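VP2 (Primate bocaparvovirus 1, PDB 7L0Y) self-assembles into the T=1 icosahedral capsid of human bocavirus 1, a shell of 60 protein copies about 26 nm in diameter. Local coordinates at residues E471-A476 and T513-V518; Y95-P100 and E459-A464; N77-H82 and F388-E393. All blocks are in the same frame, centred on the assembly; numbering follows the deposited sequence.

Contact 1. Residues E471-A476 and T513-V518; sequences ERRHTA and TNINKV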
loop_
_atom_site.group_PDB
_atom_site.type_symbol
_atom_site.label_atom_id
_atom_site.label_comp_id
_atom_site.label_asym_id
_atom_site.label_seq_id
_atom_site.Cartn_x
_atom_site.Cartn_y
_atom_site.Cartn_z
ATOM N N GLU A 471 86.928 57.487 -11.862
ATOM C CA GLU A 471 87.419 57.031 -13.146
ATOM C C GLU A 471 87.328 58.126 -14.207
ATOM O O GLU A 471 86.574 59.092 -14.090
ATOM C CB GLU A 471 86.670 55.773 -13.566
ATOM C CG GLU A 471 87.089 54.563 -12.763
ATOM C CD GLU A 471 86.272 53.313 -13.050
ATOM O OE1 GLU A 471 85.205 53.407 -13.691
ATOM O OE2 GLU A 471 86.704 52.221 -12.625
ATOM N N ARG A 472 88.149 57.972 -15.237
ATOM C CA ARG A 472 88.087 58.831 -16.410
ATOM C C ARG A 472 86.747 58.709 -17.123
ATOM O O ARG A 472 86.190 57.621 -17.252
ATOM C CB ARG A 472 89.208 58.461 -17.369
ATOM C CG ARG A 472 89.208 59.255 -18.622
ATOM C CD ARG A 472 90.295 58.806 -19.530
ATOM N NE ARG A 472 90.308 59.587 -20.752
ATOM C CZ ARG A 472 91.249 59.492 -21.679
ATOM N NH1 ARG A 472 91.184 60.243 -22.767
ATOM N NH2 ARG A 472 92.250 58.641 -21.515
ATOM N N ARG A 473 86.237 59.839 -17.604
ATOM C CA ARG A 473 84.997 59.890 -18.359
ATOM C C ARG A 473 85.191 60.760 -19.590
ATOM O O ARG A 473 86.153 61.518 -19.690
ATOM C CB ARG A 473 83.846 60.427 -17.505
ATOM C CG ARG A 473 83.529 59.567 -16.312
ATOM C CD ARG A 473 82.873 58.303 -16.765
ATOM N NE ARG A 473 82.643 57.371 -15.678
ATOM C CZ ARG A 473 83.503 56.423 -15.327
ATOM N NH1 ARG A 473 84.647 56.299 -15.974
ATOM N NH2 ARG A 473 83.221 55.600 -14.333
ATOM N N HIS A 474 84.276 60.637 -20.542
ATOM C CA HIS A 474 84.253 61.553 -21.673
ATOM C C HIS A 474 83.517 62.825 -21.298
ATOM O O HIS A 474 82.423 62.778 -20.737
ATOM C CB HIS A 474 83.601 60.918 -22.893
ATOM C CG HIS A 474 84.388 59.791 -23.473
ATOM N ND1 HIS A 474 85.648 59.967 -24.001
ATOM C CD2 HIS A 474 84.085 58.486 -23.646
ATOM C CE1 HIS A 474 86.097 58.811 -24.448
ATOM N NE2 HIS A 474 85.167 57.897 -24.249
ATOM N N THR A 475 84.119 63.960 -21.613
ATOM C CA THR A 475 83.575 65.251 -21.244
ATOM C C THR A 475 83.664 66.208 -22.420
ATOM O O THR A 475 84.557 66.106 -23.264
ATOM C CB THR A 475 84.304 65.825 -20.024
ATOM O OG1 THR A 475 83.705 67.068 -19.646
ATOM C CG2 THR A 475 85.774 66.026 -20.308
ATOM N N ALA A 476 82.710 67.135 -22.476
ATOM C CA ALA A 476 82.739 68.176 -23.491
ATOM C C ALA A 476 83.959 69.073 -23.368
ATOM O O ALA A 476 84.294 69.773 -24.323
ATOM C CB ALA A 476 81.478 69.026 -23.405
ATOM N N THR A 513 88.301 53.378 -22.716
ATOM C CA THR A 513 89.137 54.408 -22.131
ATOM C C THR A 513 88.721 54.848 -20.736
ATOM O O THR A 513 89.437 55.647 -20.130
ATOM C CB THR A 513 89.182 55.630 -23.060
ATOM O OG1 THR A 513 89.997 56.658 -22.486
ATOM C CG2 THR A 513 87.804 56.145 -23.320
ATOM N N ASN A 514 87.617 54.343 -20.199
ATOM C CA ASN A 514 86.958 54.970 -19.063
ATOM C C ASN A 514 86.757 54.031 -17.887
ATOM O O ASN A 514 87.278 54.279 -16.799
ATOM C CB ASN A 514 85.593 55.531 -19.485
ATOM C CG ASN A 514 85.697 56.715 -20.415
ATOM O OD1 ASN A 514 86.736 57.357 -20.529
ATOM N ND2 ASN A 514 84.592 57.038 -21.059
ATOM N N ILE A 515 85.980 52.976 -18.072
ATOM C CA ILE A 515 85.559 52.103 -16.986
ATOM C C ILE A 515 86.641 51.063 -16.752
ATOM O O ILE A 515 86.989 50.305 -17.659
ATOM C CB ILE A 515 84.217 51.440 -17.320
ATOM C CG1 ILE A 515 83.153 52.520 -17.517
ATOM C CG2 ILE A 515 83.814 50.489 -16.227
ATOM C CD1 ILE A 515 81.911 52.044 -18.214
ATOM N N ASN A 516 87.172 51.019 -15.537
ATOM C CA ASN A 516 88.228 50.071 -15.226
ATOM C C ASN A 516 87.657 48.690 -14.942
ATOM O O ASN A 516 86.573 48.541 -14.382
ATOM C CB ASN A 516 89.037 50.539 -14.022
ATOM C CG ASN A 516 89.867 51.750 -14.320
ATOM O OD1 ASN A 516 90.182 52.023 -15.471
ATOM N ND2 ASN A 516 90.239 52.485 -13.285
ATOM N N LYS A 517 88.411 47.674 -15.337
ATOM C CA LYS A 517 88.139 46.294 -14.975
ATOM C C LYS A 517 89.355 45.739 -14.252
ATOM O O LYS A 517 90.482 46.169 -14.503
ATOM C CB LYS A 517 87.815 45.451 -16.202
ATOM C CG LYS A 517 88.928 45.402 -17.217
ATOM C CD LYS A 517 88.526 44.611 -18.432
ATOM C CE LYS A 517 89.603 44.651 -19.487
ATOM N NZ LYS A 517 89.201 43.877 -20.679
ATOM N N VAL A 518 89.109 44.794 -13.358
ATOM C CA VAL A 518 90.169 44.125 -12.639
ATOM C C VAL A 518 90.484 42.927 -13.509
ATOM O O VAL A 518 89.583 42.205 -13.912
ATOM C CB VAL A 518 89.705 43.646 -11.248
ATOM C CG1 VAL A 518 90.710 42.676 -10.657
ATOM C CG2 VAL A 518 89.500 44.823 -10.315
#

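Contact 2. Residues Y95-P100 and E459-A464; sequences YKRFRP and EVERYA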
loop_
_atom_site.group_PDB
_atom_site.type_symbol
_atom_site.label_atom_id
_atom_site.label_comp_id
_atom_site.label_asym_id
_atom_site.label_seq_id
_atom_site.Cartn_x
_atom_site.Cartn_y
_atom_site.Cartn_z
ATOM N N TYR A 95 78.091 52.428 -19.391
ATOM C CA TYR A 95 77.878 51.006 -19.619
ATOM C C TYR A 95 79.188 50.314 -19.935
ATOM O O TYR A 95 80.005 50.835 -20.696
ATOM C CB TYR A 95 76.897 50.758 -20.762
ATOM C CG TYR A 95 75.541 51.354 -20.533
ATOM C CD1 TYR A 95 74.618 50.721 -19.727
ATOM C CD2 TYR A 95 75.175 52.538 -21.143
ATOM C CE1 TYR A 95 73.391 51.254 -19.515
ATOM C CE2 TYR A 95 73.945 53.079 -20.937
ATOM C CZ TYR A 95 73.051 52.431 -20.125
ATOM O OH TYR A 95 71.806 52.964 -19.921
ATOM N N LYS A 96 79.375 49.131 -19.356
ATOM C CA LYS A 96 80.581 48.360 -19.611
ATOM C C LYS A 96 80.531 47.584 -20.917
ATOM O O LYS A 96 81.585 47.247 -21.459
ATOM C CB LYS A 96 80.841 47.405 -18.450
ATOM C CG LYS A 96 79.684 46.513 -18.152
ATOM C CD LYS A 96 79.999 45.581 -17.022
ATOM C CE LYS A 96 80.948 44.497 -17.444
ATOM N NZ LYS A 96 81.253 43.578 -16.312
ATOM N N ARG A 97 79.346 47.273 -21.421
ATOM C CA ARG A 97 79.248 46.609 -22.707
ATOM C C ARG A 97 77.860 46.832 -23.277
ATOM O O ARG A 97 76.913 47.144 -22.557
ATOM C CB ARG A 97 79.554 45.119 -22.590
ATOM C CG ARG A 97 78.703 44.420 -21.592
ATOM C CD ARG A 97 78.911 42.960 -21.692
ATOM N NE ARG A 97 77.984 42.248 -20.838
ATOM C CZ ARG A 97 77.857 40.932 -20.829
ATOM N NH1 ARG A 97 78.584 40.197 -21.653
ATOM N NH2 ARG A 97 76.984 40.359 -20.020
ATOM N N PHE A 98 77.759 46.659 -24.587
ATOM C CA PHE A 98 76.503 46.821 -25.294
ATOM C C PHE A 98 76.573 45.990 -26.558
ATOM O O PHE A 98 77.653 45.638 -27.023
ATOM C CB PHE A 98 76.224 48.291 -25.614
ATOM C CG PHE A 98 77.275 48.939 -26.452
ATOM C CD1 PHE A 98 77.149 48.993 -27.820
ATOM C CD2 PHE A 98 78.396 49.478 -25.876
ATOM C CE1 PHE A 98 78.109 49.586 -28.583
ATOM C CE2 PHE A 98 79.360 50.063 -26.640
ATOM C CZ PHE A 98 79.218 50.118 -27.993
ATOM N N ARG A 99 75.410 45.616 -27.067
ATOM C CA ARG A 99 75.328 44.982 -28.371
ATOM C C ARG A 99 73.979 45.305 -28.979
ATOM O O ARG A 99 73.008 45.536 -28.254
ATOM C CB ARG A 99 75.532 43.469 -28.268
ATOM C CG ARG A 99 74.575 42.815 -27.353
ATOM C CD ARG A 99 74.775 41.353 -27.373
ATOM N NE ARG A 99 73.856 40.708 -26.459
ATOM C CZ ARG A 99 73.828 39.406 -26.244
ATOM N NH1 ARG A 99 74.666 38.616 -26.894
ATOM N NH2 ARG A 99 72.959 38.897 -25.388
ATOM N N PRO A 100 73.880 45.312 -30.305
ATOM C CA PRO A 100 72.569 45.434 -30.944
ATOM C C PRO A 100 71.773 44.151 -30.756
ATOM O O PRO A 100 72.325 43.052 -30.782
ATOM C CB PRO A 100 72.917 45.679 -32.411
ATOM C CG PRO A 100 74.229 45.054 -32.578
ATOM C CD PRO A 100 74.962 45.223 -31.295
ATOM N N GLU A 459 70.964 45.827 -26.438
ATOM C CA GLU A 459 71.123 45.195 -25.140
ATOM C C GLU A 459 72.370 45.758 -24.479
ATOM O O GLU A 459 73.455 45.728 -25.057
ATOM C CB GLU A 459 71.219 43.681 -25.279
ATOM C CG GLU A 459 71.256 42.962 -23.961
ATOM C CD GLU A 459 71.330 41.462 -24.123
ATOM O OE1 GLU A 459 71.346 40.991 -25.278
ATOM O OE2 GLU A 459 71.390 40.751 -23.099
ATOM N N VAL A 460 72.215 46.287 -23.278
ATOM C CA VAL A 460 73.276 47.067 -22.667
ATOM C C VAL A 460 73.401 46.631 -21.217
ATOM O O VAL A 460 72.468 46.072 -20.637
ATOM C CB VAL A 460 72.978 48.579 -22.798
ATOM C CG1 VAL A 460 71.983 49.045 -21.753
ATOM C CG2 VAL A 460 74.236 49.387 -22.851
ATOM N N GLU A 461 74.569 46.841 -20.634
ATOM C CA GLU A 461 74.742 46.373 -19.271
ATOM C C GLU A 461 75.659 47.334 -18.536
ATOM O O GLU A 461 76.689 47.736 -19.076
ATOM C CB GLU A 461 75.270 44.935 -19.294
ATOM C CG GLU A 461 75.157 44.186 -18.005
ATOM C CD GLU A 461 76.410 44.208 -17.206
ATOM O OE1 GLU A 461 77.485 44.261 -17.821
ATOM O OE2 GLU A 461 76.323 44.166 -15.965
ATOM N N ARG A 462 75.274 47.713 -17.321
ATOM C CA ARG A 462 76.018 48.731 -16.598
ATOM C C ARG A 462 77.192 48.113 -15.854
ATOM O O ARG A 462 77.344 46.894 -15.768
ATOM C CB ARG A 462 75.118 49.456 -15.606
ATOM C CG ARG A 462 74.006 50.220 -16.240
ATOM C CD ARG A 462 73.251 51.013 -15.227
ATOM N NE ARG A 462 72.130 51.719 -15.827
ATOM C CZ ARG A 462 72.227 52.883 -16.451
ATOM N NH1 ARG A 462 73.401 53.480 -16.571
ATOM N NH2 ARG A 462 71.146 53.448 -16.960
ATOM N N TYR A 463 77.999 48.974 -15.256
ATOM C CA TYR A 463 79.213 48.551 -14.584
ATOM C C TYR A 463 79.052 48.721 -13.084
ATOM O O TYR A 463 78.288 49.568 -12.622
ATOM C CB TYR A 463 80.424 49.348 -15.070
ATOM C CG TYR A 463 80.369 50.805 -14.703
ATOM C CD1 TYR A 463 80.917 51.262 -13.517
ATOM C CD2 TYR A 463 79.757 51.721 -15.533
ATOM C CE1 TYR A 463 80.857 52.579 -13.176
ATOM C CE2 TYR A 463 79.699 53.042 -15.199
ATOM C CZ TYR A 463 80.248 53.466 -14.021
ATOM O OH TYR A 463 80.186 54.789 -13.685
ATOM N N ALA A 464 79.761 47.893 -12.334
ATOM C CA ALA A 464 79.935 48.060 -10.902
ATOM C C ALA A 464 81.415 47.907 -10.605
ATOM O O ALA A 464 82.064 47.007 -11.141
ATOM C CB ALA A 464 79.118 47.040 -10.115
#

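Contact 3. Residues N77-H82 and F388-E393; sequences NQYSCH and FPITRE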
loop_
_atom_site.group_PDB
_atom_site.type_symbol
_atom_site.label_atom_id
_atom_site.label_comp_id
_atom_site.label_asym_id
_atom_site.label_seq_id
_atom_site.Cartn_x
_atom_site.Cartn_y
_atom_site.Cartn_z
ATOM N N ASN A 77 75.832 50.879 -41.696
ATOM C CA ASN A 77 76.887 50.323 -40.859
ATOM C C ASN A 77 77.849 51.429 -40.421
ATOM O O ASN A 77 78.832 51.757 -41.084
ATOM C CB ASN A 77 77.600 49.231 -41.636
ATOM C CG ASN A 77 78.554 48.448 -40.800
ATOM O OD1 ASN A 77 78.365 48.298 -39.604
ATOM N ND2 ASN A 77 79.587 47.931 -41.429
ATOM N N GLN A 78 77.593 51.922 -39.214
ATOM C CA GLN A 78 78.427 52.877 -38.504
ATOM C C GLN A 78 77.683 53.260 -37.235
ATOM O O GLN A 78 76.458 53.194 -37.199
ATOM C CB GLN A 78 78.728 54.112 -39.359
ATOM C CG GLN A 78 79.686 55.083 -38.737
ATOM C CD GLN A 78 80.152 56.130 -39.698
ATOM O OE1 GLN A 78 79.948 56.014 -40.897
ATOM N NE2 GLN A 78 80.753 57.187 -39.175
ATOM N N TYR A 79 78.415 53.705 -36.216
ATOM C CA TYR A 79 77.759 54.056 -34.962
ATOM C C TYR A 79 77.191 55.466 -34.998
ATOM O O TYR A 79 76.136 55.726 -34.416
ATOM C CB TYR A 79 78.712 53.876 -33.781
ATOM C CG TYR A 79 79.006 52.436 -33.457
ATOM C CD1 TYR A 79 78.126 51.686 -32.701
ATOM C CD2 TYR A 79 80.171 51.832 -33.883
ATOM C CE1 TYR A 79 78.389 50.383 -32.396
ATOM C CE2 TYR A 79 80.439 50.531 -33.582
ATOM C CZ TYR A 79 79.546 49.811 -32.838
ATOM O OH TYR A 79 79.818 48.507 -32.537
ATOM N N SER A 80 77.887 56.395 -35.656
ATOM C CA SER A 80 77.374 57.754 -35.782
ATOM C C SER A 80 76.002 57.770 -36.423
ATOM O O SER A 80 75.212 58.689 -36.188
ATOM C CB SER A 80 78.337 58.605 -36.594
ATOM O OG SER A 80 79.549 58.786 -35.902
ATOM N N CYS A 81 75.717 56.772 -37.252
ATOM C CA CYS A 81 74.374 56.562 -37.762
ATOM C C CYS A 81 73.350 56.530 -36.636
ATOM O O CYS A 81 72.334 57.227 -36.691
ATOM C CB CYS A 81 74.360 55.256 -38.556
ATOM S SG CYS A 81 72.791 54.718 -39.214
ATOM N N HIS A 82 73.592 55.711 -35.621
ATOM C CA HIS A 82 72.578 55.371 -34.640
ATOM C C HIS A 82 72.632 56.170 -33.349
ATOM O O HIS A 82 71.686 56.098 -32.567
ATOM C CB HIS A 82 72.697 53.886 -34.327
ATOM C CG HIS A 82 72.680 53.036 -35.551
ATOM N ND1 HIS A 82 71.549 52.852 -36.310
ATOM C CD2 HIS A 82 73.671 52.374 -36.187
ATOM C CE1 HIS A 82 71.835 52.082 -37.342
ATOM N NE2 HIS A 82 73.117 51.776 -37.289
ATOM N N PHE A 388 90.252 46.621 -30.763
ATOM C CA PHE A 388 90.521 48.011 -31.083
ATOM C C PHE A 388 89.395 48.873 -30.525
ATOM O O PHE A 388 88.223 48.592 -30.752
ATOM C CB PHE A 388 90.609 48.196 -32.589
ATOM C CG PHE A 388 90.758 49.620 -33.004
ATOM C CD1 PHE A 388 91.957 50.278 -32.823
ATOM C CD2 PHE A 388 89.699 50.308 -33.559
ATOM C CE1 PHE A 388 92.103 51.595 -33.194
ATOM C CE2 PHE A 388 89.841 51.622 -33.942
ATOM C CZ PHE A 388 91.042 52.269 -33.751
ATOM N N PRO A 389 89.743 49.903 -29.750
ATOM C CA PRO A 389 88.695 50.759 -29.184
ATOM C C PRO A 389 87.928 51.452 -30.294
ATOM O O PRO A 389 88.496 52.199 -31.085
ATOM C CB PRO A 389 89.483 51.760 -28.335
ATOM C CG PRO A 389 90.800 51.105 -28.110
ATOM C CD PRO A 389 91.082 50.364 -29.365
ATOM N N ILE A 390 86.642 51.270 -30.304
ATOM C CA ILE A 390 85.839 51.801 -31.392
ATOM C C ILE A 390 85.229 53.122 -30.969
ATOM O O ILE A 390 84.797 53.298 -29.827
ATOM C CB ILE A 390 84.771 50.791 -31.858
ATOM C CG1 ILE A 390 83.872 50.333 -30.710
ATOM C CG2 ILE A 390 85.423 49.628 -32.549
ATOM C CD1 ILE A 390 82.523 50.959 -30.701
ATOM N N THR A 391 85.238 54.069 -31.890
ATOM C CA THR A 391 84.613 55.359 -31.697
ATOM C C THR A 391 83.229 55.349 -32.322
ATOM O O THR A 391 82.773 54.361 -32.894
ATOM C CB THR A 391 85.461 56.475 -32.301
ATOM O OG1 THR A 391 85.616 56.253 -33.705
ATOM C CG2 THR A 391 86.819 56.517 -31.657
ATOM N N ARG A 392 82.560 56.488 -32.209
ATOM C CA ARG A 392 81.250 56.652 -32.814
ATOM C C ARG A 392 81.347 56.665 -34.337
ATOM O O ARG A 392 80.356 56.438 -35.038
ATOM C CB ARG A 392 80.639 57.932 -32.260
ATOM C CG ARG A 392 79.302 58.296 -32.762
ATOM C CD ARG A 392 78.829 59.550 -32.083
ATOM N NE ARG A 392 77.648 60.072 -32.741
ATOM C CZ ARG A 392 77.694 60.956 -33.725
ATOM N NH1 ARG A 392 78.856 61.427 -34.135
ATOM N NH2 ARG A 392 76.581 61.381 -34.283
ATOM N N GLU A 393 82.543 56.898 -34.868
ATOM C CA GLU A 393 82.732 56.962 -36.309
ATOM C C GLU A 393 83.213 55.650 -36.907
ATOM O O GLU A 393 83.531 55.610 -38.097
ATOM C CB GLU A 393 83.695 58.097 -36.644
ATOM C CG GLU A 393 83.081 59.456 -36.401
ATOM C CD GLU A 393 83.086 59.840 -34.939
ATOM O OE1 GLU A 393 83.600 59.042 -34.127
ATOM O OE2 GLU A 393 82.549 60.915 -34.593
#

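Contact 1. Residues E471-A476 and T513-V518
Glu-471 meets Asn-516 with its carboxylate, carried there by a chain extended beyond CG (chi2 174°). Glu-471 OE2 accepts a weak bond from Asn-516 N at 3.2 Å. Glu-471 OE1 takes Arg-473 NH2 of its own segment at 3.0 Å in a nearly straight salt bridge, on its anti lone pair and in the guanidinium plane. Arg-473 returns to this point by a bend at chi2 (-72°). Its NH1 also gives a weak bond to Asn-514 O, at the guanidinium edge. The two segments run in nearly opposite directions beside helix 85-94; 471-476 is loop, and 513-518 leads into the short strand 516-517 of the jelly-roll capsid subunit. Arg-473 N bonds to Thr-475 OG1 of a second subunit, and Thr-475 OG1 to Arg-473 N of that subunit, as expected across a two-fold axis. Arg-472 is extended and crosses Thr-513 at about a right angle. Thr-513 OG1 lies 3.1 Å above one face of the Arg-472 guanidinium, where the angle is poor for a hydrogen bond. Asn-514 sets its amide over one face of the His-474 ring, the planes 64° apart. Thr-513 CG2 touches His-474 NE2 at 3.3 Å, while NE2 is hydrogen-bonded to Pro-510 O.

Contact 2. Residues Y95-P100 and E459-A464
Arg-99 holds Glu-459 by a side-on salt bridge. Arg-99 NE and NH2 both bond to Glu-459 OE1, at 2.8 and 2.6 Å, and both come from the same face of the carboxylate. NH2 lies on its syn side, 34° out of the plane. The two side chains run side by side in the same direction. Glu-459 is extended with CG anti to the backbone N (chi1 -175°), which brings its carboxylate level with the guanidinium. Arg-99 NH1 turns to Cys-224 O. The pair sits on antiparallel strands 95-118 and 446-462, neighbours in the BIDG sheet of the viral jelly roll. Arg-99 with Glu-459 and Arg-97 with Glu-461 are hydrogen-bonded pairs, and Phe-98 with Val-460 is the non-hydrogen-bonded pair between them. Glu-461 N bonds to Arg-97 O at 3.0 Å, and Lys-96 N gives a weak bond to Glu-461 O. Lys-96 and Arg-97 thus both face Glu-461, a classic beta bulge. Glu-461 bends at chi2. Its OE1 makes a long salt bridge to Arg-97 NE, and Lys-96 NZ is near but farther off. Arg-97 also makes a cation-pi contact with Trp-226.

Tyr-95 CE1 sits over the centre of one face of the Arg-462 guanidinium, and CG of Arg-462 comes to the ring obliquely. The polar ends have other partners: Arg-462 NE pairs with Asp-28 and NH1 with Glu-94, and Tyr-95 OH bonds to Ser-27 O. On the face that carries Phe-98 and Val-460 the packing is apolar, and Leu-91 of helix 85-94 touches both residues. Val-460 CG2 touches Phe-98 CB at 3.6 Å. Val-460 CG2 also makes a CH-pi contact over the Tyr-95 ring, 3.6 Å from its centroid and 23° off the normal.

Contact 3. Residues N77-H82 and F388-E393
Ser-80 meets the main chain and the side chain of Arg-392. Ser-80 OG donates to Arg-392 O at 2.6 Å, from above the carbonyl plane and not along a lone pair. Ser-80 N lies close to the same oxygen, but that bond is short and strongly bent, so it is doubtful. Ser-80 OG also lies 3.2 Å above one face of the Arg-392 guanidinium, offset toward the rim, and makes no hydrogen bond to it. The Arg-392 chain is extended from CG to NE, and chi4 of -91° turns the guanidinium flat against Ser-80. CG of Arg-392 passes 3.2 Å from Ser-80 OG. Beside this, Tyr-79 crosses Ile-390 at about a right angle. CD1 of Ile-390 touches Tyr-79 CE2, 3.6 Å away. Gln-78 NE2 comes within 3.4 Å of Glu-393 O, at a poor angle for a hydrogen bond. That oxygen is hydrogen-bonded by Arg-247 of a neighbouring subunit.

A second shell fixes these groups. Arg-392 NH2 forms a salt bridge with Asp-156, and NE bonds to Phe-83 O. NH1 also makes a long ion pair with Glu-393 OE2. Trp-88 of helix 85-94 packs on Ile-390 and Arg-392 and meets the Tyr-79 ring. The contact joins the short helical turn at 79-82, between strand 71-74 and helix 85-94 of the jelly roll, to the loop between strands 384-385 and 397-399.

In this buried setting Ser-80 OG satisfies the Arg-392 carbonyl, and the side chain's positive charge is probably balanced by Asp-156.

How the contacts relate
Contacts 1 and 3 are buried loop contacts. Contact 2 is partly buried and is the one built on paired strands. Contact 3 is the most central, with its centre about 8 Å from the chain centre. All three touch the second subunit, contact 3 through Arg-392 packing on Trp-468 of that subunit; contacts 1 and 2 also bond to it. Contacts 1 and 2 touch directly: Arg-473 NH2 probably bonds to Tyr-463 OH, and Ile-515 CD1 packs on Tyr-463. Contact 2 meets contact 3 where Phe-98 touches Tyr-79. All adjoin helix 85-94. Strand bonds and cross-strand charge pairs dominate contact 2. Contact 1 rests on weak bonds, and contact 3 on one backbone carbonyl and an aromatic-aliphatic touch.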